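Local atomic coordinates of endoglucanase A (Clostridium acetobutylicum, PDB entry 3IK2), a protein that probably hydrolyses internal beta-1,4-glucosidic bonds in cellulose and related glucans, as an endoglucanase of glycoside hydrolase family 44. Residues Q367-G372 with A398-Y402; E180-W184 with D234-S238; D437-M441 with N463-T467. All blocks are in the same frame, centred on the assembly; numbering follows the deposited sequence.

Interaction 1 (Q367-G372 with A398-Y402); sequences QADALG and AFNLY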
loop_
_atom_site.group_PDB
_atom_site.type_symbol
_atom_site.label_atom_id
_atom_site.label_comp_id
_atom_site.label_asym_id
_atom_site.label_seq_id
_atom_site.Cartn_x
_atom_site.Cartn_y
_atom_site.Cartn_z
ATOM N N GLN A 367 8.973 2.090 -9.082
ATOM C CA GLN A 367 8.268 2.774 -7.991
ATOM C C GLN A 367 7.513 4.017 -8.478
ATOM O O GLN A 367 6.359 4.232 -8.090
ATOM C CB GLN A 367 9.242 3.154 -6.877
ATOM C CG GLN A 367 8.574 3.832 -5.639
ATOM C CD GLN A 367 7.529 2.953 -4.918
ATOM O OE1 GLN A 367 7.600 1.724 -4.951
ATOM N NE2 GLN A 367 6.546 3.600 -4.263
ATOM N N ALA A 368 8.166 4.835 -9.322
ATOM C CA ALA A 368 7.491 5.995 -9.925
ATOM C C ALA A 368 6.308 5.554 -10.773
ATOM O O ALA A 368 5.238 6.189 -10.757
ATOM C CB ALA A 368 8.461 6.886 -10.731
ATOM N N ASP A 369 6.474 4.444 -11.467
ATOM C CA ASP A 369 5.422 3.929 -12.335
ATOM C C ASP A 369 4.270 3.402 -11.511
ATOM O O ASP A 369 3.112 3.683 -11.836
ATOM C CB ASP A 369 5.974 2.851 -13.283
ATOM C CG ASP A 369 5.019 2.519 -14.422
ATOM O OD1 ASP A 369 4.326 3.407 -14.893
ATOM O OD2 ASP A 369 4.931 1.359 -14.862
ATOM N N ALA A 370 4.577 2.644 -10.447
ATOM C CA ALA A 370 3.542 2.127 -9.520
ATOM C C ALA A 370 2.713 3.235 -8.923
ATOM O O ALA A 370 1.513 3.094 -8.852
ATOM C CB ALA A 370 4.165 1.245 -8.399
ATOM N N LEU A 371 3.347 4.335 -8.499
ATOM C CA LEU A 371 2.643 5.525 -7.961
ATOM C C LEU A 371 1.732 6.183 -8.988
ATOM O O LEU A 371 0.610 6.548 -8.653
ATOM C CB LEU A 371 3.628 6.561 -7.400
ATOM C CG LEU A 371 4.398 6.020 -6.177
ATOM C CD1 LEU A 371 5.575 6.948 -5.783
ATOM C CD2 LEU A 371 3.453 5.742 -4.971
ATOM N N GLY A 372 2.195 6.298 -10.242
ATOM C CA GLY A 372 1.337 6.745 -11.369
ATOM C C GLY A 372 0.121 5.853 -11.581
ATOM O O GLY A 372 -1.021 6.348 -11.668
ATOM N N ALA A 398 11.492 8.449 -6.282
ATOM C CA ALA A 398 10.177 8.274 -6.892
ATOM C C ALA A 398 9.117 8.999 -6.096
ATOM O O ALA A 398 8.329 9.745 -6.677
ATOM C CB ALA A 398 9.837 6.797 -7.055
ATOM N N PHE A 399 9.118 8.821 -4.768
ATOM C CA PHE A 399 8.197 9.540 -3.903
ATOM C C PHE A 399 8.373 11.061 -4.025
ATOM O O PHE A 399 7.394 11.811 -4.140
ATOM C CB PHE A 399 8.382 9.112 -2.439
ATOM C CG PHE A 399 7.657 7.840 -2.066
ATOM C CD1 PHE A 399 8.266 6.589 -2.228
ATOM C CD2 PHE A 399 6.358 7.891 -1.522
ATOM C CE1 PHE A 399 7.588 5.395 -1.865
ATOM C CE2 PHE A 399 5.682 6.695 -1.151
ATOM C CZ PHE A 399 6.289 5.457 -1.329
ATOM N N ASN A 400 9.618 11.524 -3.962
ATOM C CA ASN A 400 9.915 12.958 -4.139
ATOM C C ASN A 400 9.597 13.476 -5.528
ATOM O O ASN A 400 9.259 14.644 -5.689
ATOM C CB ASN A 400 11.371 13.268 -3.793
ATOM C CG ASN A 400 11.620 13.174 -2.330
ATOM O OD1 ASN A 400 10.714 13.443 -1.545
ATOM N ND2 ASN A 400 12.829 12.764 -1.936
ATOM N N LEU A 401 9.689 12.616 -6.536
ATOM C CA LEU A 401 9.341 13.046 -7.885
ATOM C C LEU A 401 7.892 13.502 -7.961
ATOM O O LEU A 401 7.570 14.413 -8.697
ATOM C CB LEU A 401 9.605 11.952 -8.927
ATOM C CG LEU A 401 9.448 12.427 -10.382
ATOM C CD1 LEU A 401 10.554 13.412 -10.745
ATOM C CD2 LEU A 401 9.383 11.262 -11.377
ATOM N N TYR A 402 7.023 12.860 -7.194
ATOM C CA TYR A 402 5.636 13.259 -7.161
ATOM C C TYR A 402 5.361 14.505 -6.326
ATOM O O TYR A 402 4.729 15.440 -6.832
ATOM C CB TYR A 402 4.746 12.081 -6.748
ATOM C CG TYR A 402 4.527 11.122 -7.893
ATOM C CD1 TYR A 402 3.414 11.253 -8.725
ATOM C CD2 TYR A 402 5.466 10.121 -8.180
ATOM C CE1 TYR A 402 3.221 10.380 -9.807
ATOM C CE2 TYR A 402 5.282 9.229 -9.281
ATOM C CZ TYR A 402 4.155 9.387 -10.084
ATOM O OH TYR A 402 3.947 8.535 -11.142
#
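Ala368 and Tyr402 form the one direct hydrogen bond between segments 367-372 and 398-402, which lie on helices 361-376 and 393-403, after the last two strands of the TIM-like barrel. The Tyr402 hydroxyl donates to the Ala368 carbonyl, OH to O 2.7 Å. The same oxygen accepts the helical bond from Gly372 N, and the two donors reach it from opposite faces of its plane. Gly372 has no side chain, so the hydroxyl fits close beside this turn; Gly372 N lies 3.0 Å from Tyr402 OH, but at an angle too poor for a bond.

Among the apolar contacts, the small side chains of Ala368 and Ala398 meet at CB-CB 3.9 Å, and Ala398 CB lies 3.5 Å from Gln367 CG; the axes of the two segments come within 9.1 Å, crossing at -47°. Leu371 serves two rings: its CB makes a CH-pi contact over a face of Tyr402, 4.1 Å from the ring centroid, while its CD1 sits over the centre of one face of Phe399.

The Gln367 amide runs nearly parallel to the Phe399 ring, planes 12° apart, with NE2 3.2 Å from Phe399 CE1. The bend at chi2 (61°) carries the amide there, and NE2 donates elsewhere, to Tyr353 OH. Within this buried interface the Tyr402 hydroxyl thus has a backbone acceptor and Gln367 NE2 a side-chain one.

Interaction 2 (E180-W184 with D234-S238); sequences EPSLW and DFNSS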
loop_
_atom_site.group_PDB
_atom_site.type_symbol
_atom_site.label_atom_id
_atom_site.label_comp_id
_atom_site.label_asym_id
_atom_site.label_seq_id
_atom_site.Cartn_x
_atom_site.Cartn_y
_atom_site.Cartn_z
ATOM N N GLU A 180 -2.469 -10.660 6.645
ATOM C CA GLU A 180 -2.213 -11.949 5.952
ATOM C C GLU A 180 -2.743 -13.213 6.651
ATOM O O GLU A 180 -1.977 -14.130 6.969
ATOM C CB GLU A 180 -0.734 -12.094 5.599
ATOM C CG GLU A 180 -0.248 -10.938 4.737
ATOM C CD GLU A 180 1.161 -11.069 4.333
ATOM O OE1 GLU A 180 1.826 -12.047 4.769
ATOM O OE2 GLU A 180 1.623 -10.187 3.578
ATOM N N PRO A 181 -4.075 -13.276 6.833
ATOM C CA PRO A 181 -4.756 -14.321 7.596
ATOM C C PRO A 181 -4.568 -15.765 7.068
ATOM O O PRO A 181 -4.499 -16.706 7.879
ATOM C CB PRO A 181 -6.227 -13.882 7.548
ATOM C CG PRO A 181 -6.314 -13.034 6.348
ATOM C CD PRO A 181 -5.032 -12.303 6.269
ATOM N N SER A 182 -4.489 -15.953 5.746
ATOM C CA SER A 182 -4.252 -17.294 5.203
ATOM C C SER A 182 -2.810 -17.765 5.476
ATOM O O SER A 182 -2.497 -18.953 5.346
ATOM C CB SER A 182 -4.611 -17.363 3.704
ATOM O OG SER A 182 -3.593 -16.841 2.860
ATOM N N LEU A 183 -1.932 -16.834 5.878
ATOM C CA LEU A 183 -0.599 -17.213 6.299
ATOM C C LEU A 183 -0.465 -17.356 7.814
ATOM O O LEU A 183 0.608 -17.607 8.294
ATOM C CB LEU A 183 0.443 -16.210 5.773
ATOM C CG LEU A 183 0.632 -16.197 4.266
ATOM C CD1 LEU A 183 1.875 -15.346 3.889
ATOM C CD2 LEU A 183 0.742 -17.627 3.756
ATOM N N TRP A 184 -1.545 -17.213 8.572
ATOM C CA TRP A 184 -1.427 -17.343 10.032
ATOM C C TRP A 184 -0.731 -18.630 10.464
ATOM O O TRP A 184 0.106 -18.566 11.337
ATOM C CB TRP A 184 -2.775 -17.236 10.740
ATOM C CG TRP A 184 -3.309 -15.846 10.854
ATOM C CD1 TRP A 184 -2.595 -14.669 10.810
ATOM C CD2 TRP A 184 -4.676 -15.476 11.042
ATOM N NE1 TRP A 184 -3.436 -13.595 10.937
ATOM C CE2 TRP A 184 -4.721 -14.056 11.101
ATOM C CE3 TRP A 184 -5.868 -16.197 11.147
ATOM C CZ2 TRP A 184 -5.919 -13.344 11.274
ATOM C CZ3 TRP A 184 -7.075 -15.477 11.298
ATOM C CH2 TRP A 184 -7.082 -14.078 11.360
ATOM N N ASP A 234 -7.747 -18.754 -4.058
ATOM C CA ASP A 234 -8.486 -19.759 -3.305
ATOM C C ASP A 234 -8.159 -19.711 -1.815
ATOM O O ASP A 234 -8.235 -20.717 -1.101
ATOM C CB ASP A 234 -8.266 -21.161 -3.910
ATOM C CG ASP A 234 -6.805 -21.596 -3.940
ATOM O OD1 ASP A 234 -6.540 -22.707 -4.431
ATOM O OD2 ASP A 234 -5.901 -20.859 -3.499
ATOM N N PHE A 235 -7.849 -18.497 -1.345
ATOM C CA PHE A 235 -7.438 -18.244 0.053
ATOM C C PHE A 235 -6.322 -19.190 0.502
ATOM O O PHE A 235 -6.365 -19.764 1.608
ATOM C CB PHE A 235 -8.644 -18.236 0.999
ATOM C CG PHE A 235 -8.395 -17.511 2.318
ATOM C CD1 PHE A 235 -7.817 -16.236 2.342
ATOM C CD2 PHE A 235 -8.734 -18.110 3.522
ATOM C CE1 PHE A 235 -7.606 -15.549 3.561
ATOM C CE2 PHE A 235 -8.507 -17.447 4.748
ATOM C CZ PHE A 235 -7.935 -16.174 4.763
ATOM N N ASN A 236 -5.316 -19.331 -0.378
ATOM C CA ASN A 236 -4.117 -20.153 -0.139
ATOM C C ASN A 236 -4.478 -21.640 0.126
ATOM O O ASN A 236 -4.140 -22.212 1.184
ATOM C CB ASN A 236 -3.302 -19.545 1.021
ATOM C CG ASN A 236 -1.865 -20.061 1.080
ATOM O OD1 ASN A 236 -1.284 -20.417 0.064
ATOM N ND2 ASN A 236 -1.280 -20.070 2.276
ATOM N N SER A 237 -5.187 -22.240 -0.831
ATOM C CA SER A 237 -5.728 -23.597 -0.715
ATOM C C SER A 237 -6.445 -23.840 0.621
ATOM O O SER A 237 -6.161 -24.786 1.354
ATOM C CB SER A 237 -4.654 -24.659 -0.959
ATOM O OG SER A 237 -3.727 -24.208 -1.910
ATOM N N SER A 238 -7.385 -22.958 0.923
ATOM C CA SER A 238 -8.169 -23.074 2.132
ATOM C C SER A 238 -8.957 -24.388 2.115
ATOM O O SER A 238 -9.540 -24.742 1.079
ATOM C CB SER A 238 -9.091 -21.870 2.245
ATOM O OG SER A 238 -9.719 -21.839 3.507
#
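Two loops on neighbouring barrel strands meet where the 3-10 turn Pro181-Leu183, after strand 174-177, packs against Phe235 and Asn236, which follow strand 220-226 by way of the short helix 229-234. In TIM barrels such loops lie on the side that carries the active site. Ser182 CB sits over one face of the Phe235 ring, a CH-pi contact 3.6 Å from the centroid and 16° off the normal, while Pro181 CG meets the ring edge, 3.9 Å from CZ. Phe251 also stacks on this phenyl ring.

Phe235 leaves the preceding helix with positive phi, and Asn236 and Ser237 share that sign. Asp234 OD2 takes the backbone N of Ser237 at 3.1 Å from above its carboxylate plane, an Asx motif that holds the turn. Asn236 reaches across with CG anti to its own N (chi1 -163°), and its ND2 gives a weak but fairly straight bond to Ser182 O, 3.5 Å at 166°. Leu183 CD2 meets ND2 crosswise, and Ser182 OG lies 3.3 Å from Asn236 CB. Asn236 OD1 bonds Ser230 OG, which fixes how the amide is turned.

The joint therefore depends mostly on packing around an aromatic ring, with the amide adding a weak polar link directed by its stronger bond to Ser230.

Interaction 3 (D437-M441 with N463-T467); sequences DGNKM and NKNYT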
loop_
_atom_site.group_PDB
_atom_site.type_symbol
_atom_site.label_atom_id
_atom_site.label_comp_id
_atom_site.label_asym_id
_atom_site.label_seq_id
_atom_site.Cartn_x
_atom_site.Cartn_y
_atom_site.Cartn_z
ATOM N N ASP A 437 -6.153 24.947 -8.835
ATOM C CA ASP A 437 -5.160 25.805 -9.512
ATOM C C ASP A 437 -5.035 25.497 -11.004
ATOM O O ASP A 437 -4.201 24.680 -11.398
ATOM C CB ASP A 437 -3.768 25.740 -8.848
ATOM C CG ASP A 437 -2.756 26.674 -9.533
ATOM O OD1 ASP A 437 -3.221 27.584 -10.251
ATOM O OD2 ASP A 437 -1.521 26.505 -9.362
ATOM N N GLY A 438 -5.855 26.166 -11.814
ATOM C CA GLY A 438 -5.851 25.992 -13.274
ATOM C C GLY A 438 -4.604 26.445 -14.023
ATOM O O GLY A 438 -4.377 26.027 -15.164
ATOM N N ASN A 439 -3.780 27.275 -13.381
ATOM C CA ASN A 439 -2.523 27.729 -13.969
ATOM C C ASN A 439 -1.577 26.595 -14.408
ATOM O O ASN A 439 -0.763 26.802 -15.309
ATOM C CB ASN A 439 -1.787 28.735 -13.057
ATOM C CG ASN A 439 -0.611 29.461 -13.772
ATOM O OD1 ASN A 439 -0.778 30.113 -14.817
ATOM N ND2 ASN A 439 0.567 29.376 -13.179
ATOM N N LYS A 440 -1.717 25.402 -13.811
ATOM C CA LYS A 440 -0.713 24.348 -14.020
ATOM C C LYS A 440 -1.140 22.901 -14.346
ATOM O O LYS A 440 -2.145 22.388 -13.862
ATOM C CB LYS A 440 0.276 24.337 -12.863
ATOM C CG LYS A 440 -0.109 23.483 -11.725
ATOM C CD LYS A 440 1.117 23.335 -10.902
ATOM C CE LYS A 440 0.727 22.975 -9.521
ATOM N NZ LYS A 440 1.931 22.547 -8.838
ATOM N N MET A 441 -0.305 22.253 -15.142
ATOM C CA MET A 441 -0.423 20.845 -15.430
ATOM C C MET A 441 0.877 20.136 -15.069
ATOM O O MET A 441 1.961 20.660 -15.314
ATOM C CB MET A 441 -0.766 20.606 -16.907
ATOM C CG MET A 441 -0.630 19.135 -17.254
ATOM S SD MET A 441 -1.049 18.643 -18.886
ATOM C CE MET A 441 -0.403 19.943 -19.905
ATOM N N ASN A 463 -8.320 23.758 -22.978
ATOM C CA ASN A 463 -8.732 25.143 -23.116
ATOM C C ASN A 463 -7.747 26.125 -22.442
ATOM O O ASN A 463 -7.803 27.327 -22.689
ATOM C CB ASN A 463 -10.147 25.343 -22.556
ATOM C CG ASN A 463 -11.262 24.858 -23.519
ATOM O OD1 ASN A 463 -11.011 24.476 -24.665
ATOM N ND2 ASN A 463 -12.498 24.891 -23.038
ATOM N N LYS A 464 -6.875 25.610 -21.571
ATOM C CA LYS A 464 -5.721 26.371 -21.060
ATOM C C LYS A 464 -4.703 26.629 -22.163
ATOM O O LYS A 464 -4.628 25.882 -23.139
ATOM C CB LYS A 464 -5.029 25.601 -19.935
ATOM C CG LYS A 464 -5.981 25.080 -18.893
ATOM C CD LYS A 464 -6.518 26.176 -18.028
ATOM C CE LYS A 464 -7.504 25.584 -17.068
ATOM N NZ LYS A 464 -7.590 26.479 -15.881
ATOM N N ASN A 465 -3.902 27.665 -22.003
ATOM C CA ASN A 465 -2.824 27.913 -22.946
ATOM C C ASN A 465 -1.456 27.864 -22.238
ATOM O O ASN A 465 -1.005 28.850 -21.625
ATOM C CB ASN A 465 -3.058 29.252 -23.655
ATOM C CG ASN A 465 -1.936 29.622 -24.593
ATOM O OD1 ASN A 465 -1.187 30.581 -24.333
ATOM N ND2 ASN A 465 -1.807 28.882 -25.705
ATOM N N TYR A 466 -0.799 26.712 -22.294
ATOM C CA TYR A 466 0.412 26.572 -21.500
ATOM C C TYR A 466 1.525 27.216 -22.289
ATOM O O TYR A 466 1.616 27.009 -23.517
ATOM C CB TYR A 466 0.681 25.108 -21.108
ATOM C CG TYR A 466 -0.451 24.488 -20.267
ATOM C CD1 TYR A 466 -0.624 24.816 -18.922
ATOM C CD2 TYR A 466 -1.366 23.605 -20.845
ATOM C CE1 TYR A 466 -1.664 24.268 -18.174
ATOM C CE2 TYR A 466 -2.410 23.058 -20.109
ATOM C CZ TYR A 466 -2.551 23.388 -18.777
ATOM O OH TYR A 466 -3.590 22.808 -18.058
ATOM N N THR A 467 2.335 28.042 -21.615
ATOM C CA THR A 467 3.369 28.810 -22.338
ATOM C C THR A 467 4.785 28.506 -21.869
ATOM O O THR A 467 5.743 28.863 -22.548
ATOM C CB THR A 467 3.118 30.363 -22.303
ATOM O OG1 THR A 467 3.017 30.821 -20.943
ATOM C CG2 THR A 467 1.844 30.748 -23.074
HETATM O O HOH W 1 -4.303 23.604 -15.859
#
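Met441 and Tyr466 cross at about a right angle, the methionine CE 3.7 Å from Tyr466 CE2. This off-centre CH-pi contact is accompanied by an oblique Met-aromatic one, with Met441 SD 5.3 Å from the ring centroid. The methionine chain is extended until chi3 (40°), where the bend turns CE back to the tyrosine. At the ring edge, in its plane, Asn439 O lies 3.9 Å from Tyr466 CE1. Bent at chi2 (-73°), Lys464 swings over Gly438, CD and CE beside its O and NZ giving Gly438 O a weak hydrogen bond, 3.3 Å. A water modelled between Gly438 O and Tyr466 OH sits so near both that its bridging bonds are doubtful.

These residues lie at the strand ends of the beta-sandwich-like domain. A type I beta turn, Asp437 to Lys440, leads into strand 440-447, whereas 463-467 joins strand 454-461 to strand 468-475.

Within the turn, Asp437 OD1 accepts from Asn439 N at 3.2 Å, an Asx turn. Strand 503-510 lies beside both segments, its Leu509 touching the side chains of Met441 and Tyr466, and Val460 adds another apolar neighbour to the pair. Farther out, Asn493 bonds the backbone of 463-467 twice, at Lys464 O and Tyr466 N.

Overall arrangement
Along the chain the contacts come in series, interaction 2 first, then interaction 1, then interaction 3, each closing before the next opens. Interactions 1 and 2 belong to the barrel domain, on opposite sides of the chain's centre, about 30 Å apart between centres: one joins helices after the last two barrel strands, the other loops after the fourth and fifth. Interaction 3 lies at the strand ends of the separate beta-sandwich-like domain, centres about 23 Å from interaction 1 and 49 Å from interaction 2. Strand 440-447 links the two regions, since its start belongs to interaction 3 while Ile444 and Met446 pack on the helices of interaction 1, at the boundary between the domains.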